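Local coordinates for protein endoglucanase (Thermotoga maritima, PDB 2FVG) that probably acts as an aminopeptidase of the M42 family, using two divalent metal ions per subunit, at residues G30-L35 / D177-G182; K94-K99 / L126-G131. All blocks are in the same frame, centred on the assembly; numbering follows the deposited sequence.

The two contacts lie in separate parts of the fold. Interaction 1 links the turn between helix 18-28 and strand 34-37 to the C-terminal end of helix 166-180. It borders the large mixed sheet, whose edge includes strand 34-37. Interaction 2 brings together side chains of strand 95-98 and of residues 126-131, across strand 101-107 of the six-stranded antiparallel sheet. Both segments of interaction 2 fall between those of interaction 1 in the sequence. The centres lie about 37 Å apart and the nearest atoms about 22 Å. They share neither sheet nor helix. One packs the larger α/β part and the other the smaller β part, and both lie away from the predicted metal and catalytic residues.

Interaction 1. Residues G30-L35 / D177-G182; sequences GLVDNL and DVLESG
The backbone O of Leu179 is gripped twice. A water donates to it at 2.7 Å from its oxygen, and the backbone N of Gly182 donates to it at 3.1 Å. The same water gives its other hydrogen to the backbone O of Leu31, at 3.3 Å. It therefore bridges residues 30-35 and 177-182, which have no direct hydrogen bond between them. The O of Leu31 also accepts from Lys47 NZ.

Beside the water the contact is apolar. Leu31 points toward the helix and carries most of it. Its CG lies beside the backbone N (chi1 -65°), and its two methyls lie against the helix end at Leu179 and Glu180. CD1 rests on Glu180 CG at 3.5 Å, while CD2 comes within 4.0 Å of Leu179 O. CD1 also approaches Leu179 CB at 4.2 Å. Val32 meets the end of the Leu179 side chain. Its CG1 touches Leu179 CD1 at 3.9 Å, the two side chains crossing at a slant. The side chain of Glu180 meets Leu31 through its CG. Its carboxylate turns to Tyr3 OH and to the N-terminal N of Gly1. Near the end of the helix, Ser181 OG donates to Val178 O at 2.8 Å. Gly182 then leaves the helical conformation with a positive phi.

The turn lies between helix 18-28 and the edge strand 34-37. Leu179 also packs on Ile28 of helix 18-28, and Val32 on Ala45 of strand 43-47. Thus the end of helix 166-180 packs against both the turn and helix 18-28, beside the edge of the large mixed sheet.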
# COMPACT_ATOMS: atom_id res chain seq x y z
N GLY A 30 19.53 -4.03 -7.61
CA GLY A 30 20.88 -3.51 -7.51
C GLY A 30 21.07 -2.48 -6.43
O GLY A 30 22.10 -1.80 -6.41
N LEU A 31 20.09 -2.35 -5.54
CA LEU A 31 20.15 -1.37 -4.46
C LEU A 31 20.29 -2.00 -3.08
O LEU A 31 20.61 -1.33 -2.11
CB LEU A 31 18.89 -0.49 -4.49
CG LEU A 31 18.71 0.40 -5.73
CD1 LEU A 31 17.35 1.05 -5.70
CD2 LEU A 31 19.83 1.45 -5.84
N VAL A 32 20.02 -3.30 -3.02
CA VAL A 32 20.03 -4.05 -1.76
C VAL A 32 21.16 -5.09 -1.71
O VAL A 32 21.78 -5.39 -2.74
CB VAL A 32 18.63 -4.68 -1.49
CG1 VAL A 32 17.58 -3.60 -1.36
CG2 VAL A 32 18.24 -5.64 -2.60
N ASP A 33 21.43 -5.61 -0.52
CA ASP A 33 22.50 -6.60 -0.34
C ASP A 33 21.96 -8.00 -0.56
O ASP A 33 22.66 -8.88 -1.06
CB ASP A 33 23.11 -6.48 1.05
CG ASP A 33 23.70 -5.10 1.32
OD1 ASP A 33 24.52 -4.60 0.50
OD2 ASP A 33 23.37 -4.51 2.36
N ASN A 34 20.70 -8.20 -0.20
CA ASN A 34 20.05 -9.46 -0.43
C ASN A 34 18.58 -9.18 -0.72
O ASN A 34 18.01 -8.24 -0.21
CB ASN A 34 20.21 -10.38 0.78
CG ASN A 34 19.70 -11.79 0.52
OD1 ASN A 34 19.88 -12.35 -0.56
ND2 ASN A 34 19.05 -12.36 1.53
N LEU A 35 17.99 -10.01 -1.58
CA LEU A 35 16.60 -9.86 -1.95
C LEU A 35 16.00 -11.21 -2.27
O LEU A 35 16.51 -11.92 -3.14
CB LEU A 35 16.49 -8.97 -3.19
CG LEU A 35 15.10 -8.68 -3.71
CD1 LEU A 35 14.34 -7.78 -2.76
CD2 LEU A 35 15.19 -8.02 -5.05
N ASP A 177 12.03 4.63 -2.91
CA ASP A 177 12.73 5.93 -3.02
C ASP A 177 13.81 6.09 -1.96
O ASP A 177 14.81 6.75 -2.20
CB ASP A 177 11.75 7.12 -2.97
CG ASP A 177 10.96 7.31 -4.27
OD1 ASP A 177 11.08 6.49 -5.21
OD2 ASP A 177 10.20 8.31 -4.34
N VAL A 178 13.57 5.54 -0.77
CA VAL A 178 14.57 5.60 0.30
C VAL A 178 15.79 4.83 -0.19
O VAL A 178 16.92 5.30 -0.08
CB VAL A 178 14.04 5.03 1.63
CG1 VAL A 178 15.19 4.86 2.66
CG2 VAL A 178 12.96 5.93 2.18
N LEU A 179 15.54 3.66 -0.78
CA LEU A 179 16.62 2.83 -1.31
C LEU A 179 17.33 3.46 -2.49
O LEU A 179 18.57 3.41 -2.57
CB LEU A 179 16.08 1.45 -1.67
CG LEU A 179 15.80 0.57 -0.46
CD1 LEU A 179 15.00 -0.69 -0.87
CD2 LEU A 179 17.12 0.20 0.24
N GLU A 180 16.57 4.07 -3.41
CA GLU A 180 17.20 4.75 -4.55
C GLU A 180 18.03 5.95 -4.14
O GLU A 180 19.00 6.29 -4.83
CB GLU A 180 16.18 5.19 -5.61
CG GLU A 180 15.75 4.09 -6.53
CD GLU A 180 15.39 4.59 -7.92
OE1 GLU A 180 15.21 5.82 -8.10
OE2 GLU A 180 15.28 3.75 -8.84
N SER A 181 17.65 6.59 -3.03
CA SER A 181 18.38 7.78 -2.57
C SER A 181 19.72 7.40 -1.97
O SER A 181 20.48 8.28 -1.59
CB SER A 181 17.57 8.56 -1.53
OG SER A 181 17.68 7.99 -0.23
N GLY A 182 19.99 6.10 -1.86
CA GLY A 182 21.22 5.61 -1.23
C GLY A 182 21.10 5.80 0.28
O GLY A 182 21.22 6.92 0.77
O HOH W 1 20.39 1.85 -1.27

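Interaction 2. Residues K94-K99 / L126-G131; sequences KVVQVK and LRIDFG
Val98 CG2 meets the far end of the Phe130 ring, 3.4 Å from CZ. The two side chains cross at about a right angle. The CB of Phe130 does not aim at residues 94-99. The chi1 of Phe130, -66°, puts CG beside the backbone N and carries CZ over to Val98. Ile128 covers one face of the same ring. Its CG2 sits 3.5 Å above the ring plane, offset toward the rim. That methyl also touches Val96 CG2, at 3.5 Å. A chi1 of -71° puts Val96 CG2 between the backbone N and carbonyl carbon, where it meets Ile128. With an alanine in place of Phe130, Val98 CG2 would probably lose its ring partner, a gap would open there, and Ile128 CG2 would lose its contact with the ring face. Past the ring, Asp129 OD1 accepts from Gly131 N at 3.0 Å, forming an Asx turn.

Strand 101-107 lies between the two strands and pairs antiparallel with both. The CA atoms of Val96 and Ile128 are 8.0 Å apart. Ile128 also touches Val148 and, on strand 78-83 at the other edge of the sheet, Val78 and Phe80. These contacts are those of a strongly curled antiparallel sheet, consistent with the barrel-like second domain of M42 peptidases.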
# COMPACT_ATOMS: atom_id res chain seq x y z
N LYS A 94 -18.25 1.62 -13.06
CA LYS A 94 -16.80 1.58 -12.82
C LYS A 94 -16.06 0.72 -13.83
O LYS A 94 -16.55 -0.35 -14.21
CB LYS A 94 -16.47 1.10 -11.40
CG LYS A 94 -16.10 2.18 -10.39
CD LYS A 94 -17.13 3.26 -10.25
CE LYS A 94 -16.68 4.28 -9.23
NZ LYS A 94 -17.71 5.34 -9.07
N VAL A 95 -14.88 1.19 -14.26
CA VAL A 95 -14.06 0.42 -15.21
C VAL A 95 -13.07 -0.46 -14.46
O VAL A 95 -12.37 -0.02 -13.52
CB VAL A 95 -13.29 1.32 -16.23
CG1 VAL A 95 -12.65 0.46 -17.31
CG2 VAL A 95 -14.24 2.31 -16.89
N VAL A 96 -12.98 -1.71 -14.90
CA VAL A 96 -12.15 -2.69 -14.26
C VAL A 96 -11.38 -3.44 -15.32
O VAL A 96 -11.65 -3.26 -16.52
CB VAL A 96 -13.00 -3.71 -13.48
CG1 VAL A 96 -13.62 -3.08 -12.24
CG2 VAL A 96 -14.06 -4.33 -14.38
N GLN A 97 -10.44 -4.27 -14.91
CA GLN A 97 -9.69 -5.04 -15.89
C GLN A 97 -9.35 -6.43 -15.41
O GLN A 97 -9.18 -6.64 -14.22
CB GLN A 97 -8.40 -4.35 -16.29
CG GLN A 97 -7.33 -4.44 -15.23
CD GLN A 97 -5.96 -4.66 -15.84
OE1 GLN A 97 -5.39 -5.76 -15.73
NE2 GLN A 97 -5.46 -3.66 -16.55
N VAL A 98 -9.28 -7.39 -16.34
CA VAL A 98 -8.94 -8.77 -16.03
C VAL A 98 -7.93 -9.13 -17.10
O VAL A 98 -8.22 -9.04 -18.30
CB VAL A 98 -10.16 -9.71 -16.06
CG1 VAL A 98 -9.77 -11.18 -15.79
CG2 VAL A 98 -11.17 -9.29 -15.03
N LYS A 99 -6.74 -9.52 -16.68
CA LYS A 99 -5.64 -9.83 -17.59
C LYS A 99 -5.57 -8.87 -18.77
O LYS A 99 -5.64 -9.28 -19.94
CB LYS A 99 -5.66 -11.31 -18.00
CG LYS A 99 -5.34 -12.23 -16.81
CD LYS A 99 -5.32 -13.69 -17.16
CE LYS A 99 -6.66 -14.15 -17.69
NZ LYS A 99 -6.74 -15.64 -17.85
N LEU A 126 -24.74 -7.40 -9.97
CA LEU A 126 -23.77 -6.71 -10.82
C LEU A 126 -23.10 -7.67 -11.80
O LEU A 126 -22.97 -8.86 -11.53
CB LEU A 126 -22.73 -6.02 -9.94
CG LEU A 126 -23.26 -4.97 -8.96
CD1 LEU A 126 -22.18 -4.45 -8.03
CD2 LEU A 126 -23.93 -3.81 -9.69
N ARG A 127 -22.69 -7.15 -12.95
CA ARG A 127 -22.00 -7.94 -13.98
C ARG A 127 -20.90 -7.09 -14.59
O ARG A 127 -21.02 -5.87 -14.61
CB ARG A 127 -22.97 -8.32 -15.11
CG ARG A 127 -24.13 -9.23 -14.72
CD ARG A 127 -23.70 -10.66 -14.48
NE ARG A 127 -24.83 -11.53 -14.17
CZ ARG A 127 -25.28 -11.75 -12.94
NH1 ARG A 127 -24.72 -11.16 -11.88
NH2 ARG A 127 -26.31 -12.57 -12.77
N ILE A 128 -19.82 -7.71 -15.05
CA ILE A 128 -18.79 -6.94 -15.74
C ILE A 128 -19.02 -7.23 -17.19
O ILE A 128 -19.26 -8.37 -17.57
CB ILE A 128 -17.34 -7.33 -15.40
CG1 ILE A 128 -17.12 -7.37 -13.89
CG2 ILE A 128 -16.34 -6.36 -16.10
CD1 ILE A 128 -15.79 -7.97 -13.47
N ASP A 129 -18.99 -6.18 -18.00
CA ASP A 129 -19.14 -6.31 -19.41
C ASP A 129 -17.78 -5.96 -20.01
O ASP A 129 -17.27 -4.87 -19.79
CB ASP A 129 -20.22 -5.35 -19.92
CG ASP A 129 -20.54 -5.53 -21.40
OD1 ASP A 129 -20.21 -6.60 -21.97
OD2 ASP A 129 -21.11 -4.59 -22.00
N PHE A 130 -17.21 -6.92 -20.72
CA PHE A 130 -15.96 -6.74 -21.43
C PHE A 130 -16.24 -6.65 -22.92
O PHE A 130 -15.34 -6.37 -23.72
CB PHE A 130 -15.01 -7.92 -21.19
CG PHE A 130 -14.54 -8.06 -19.78
CD1 PHE A 130 -13.53 -7.24 -19.28
CD2 PHE A 130 -15.07 -9.04 -18.95
CE1 PHE A 130 -13.08 -7.38 -17.98
CE2 PHE A 130 -14.63 -9.18 -17.66
CZ PHE A 130 -13.63 -8.35 -17.17
N GLY A 131 -17.49 -6.91 -23.31
CA GLY A 131 -17.89 -6.86 -24.70
C GLY A 131 -18.22 -8.18 -25.39
O GLY A 131 -18.47 -8.20 -26.60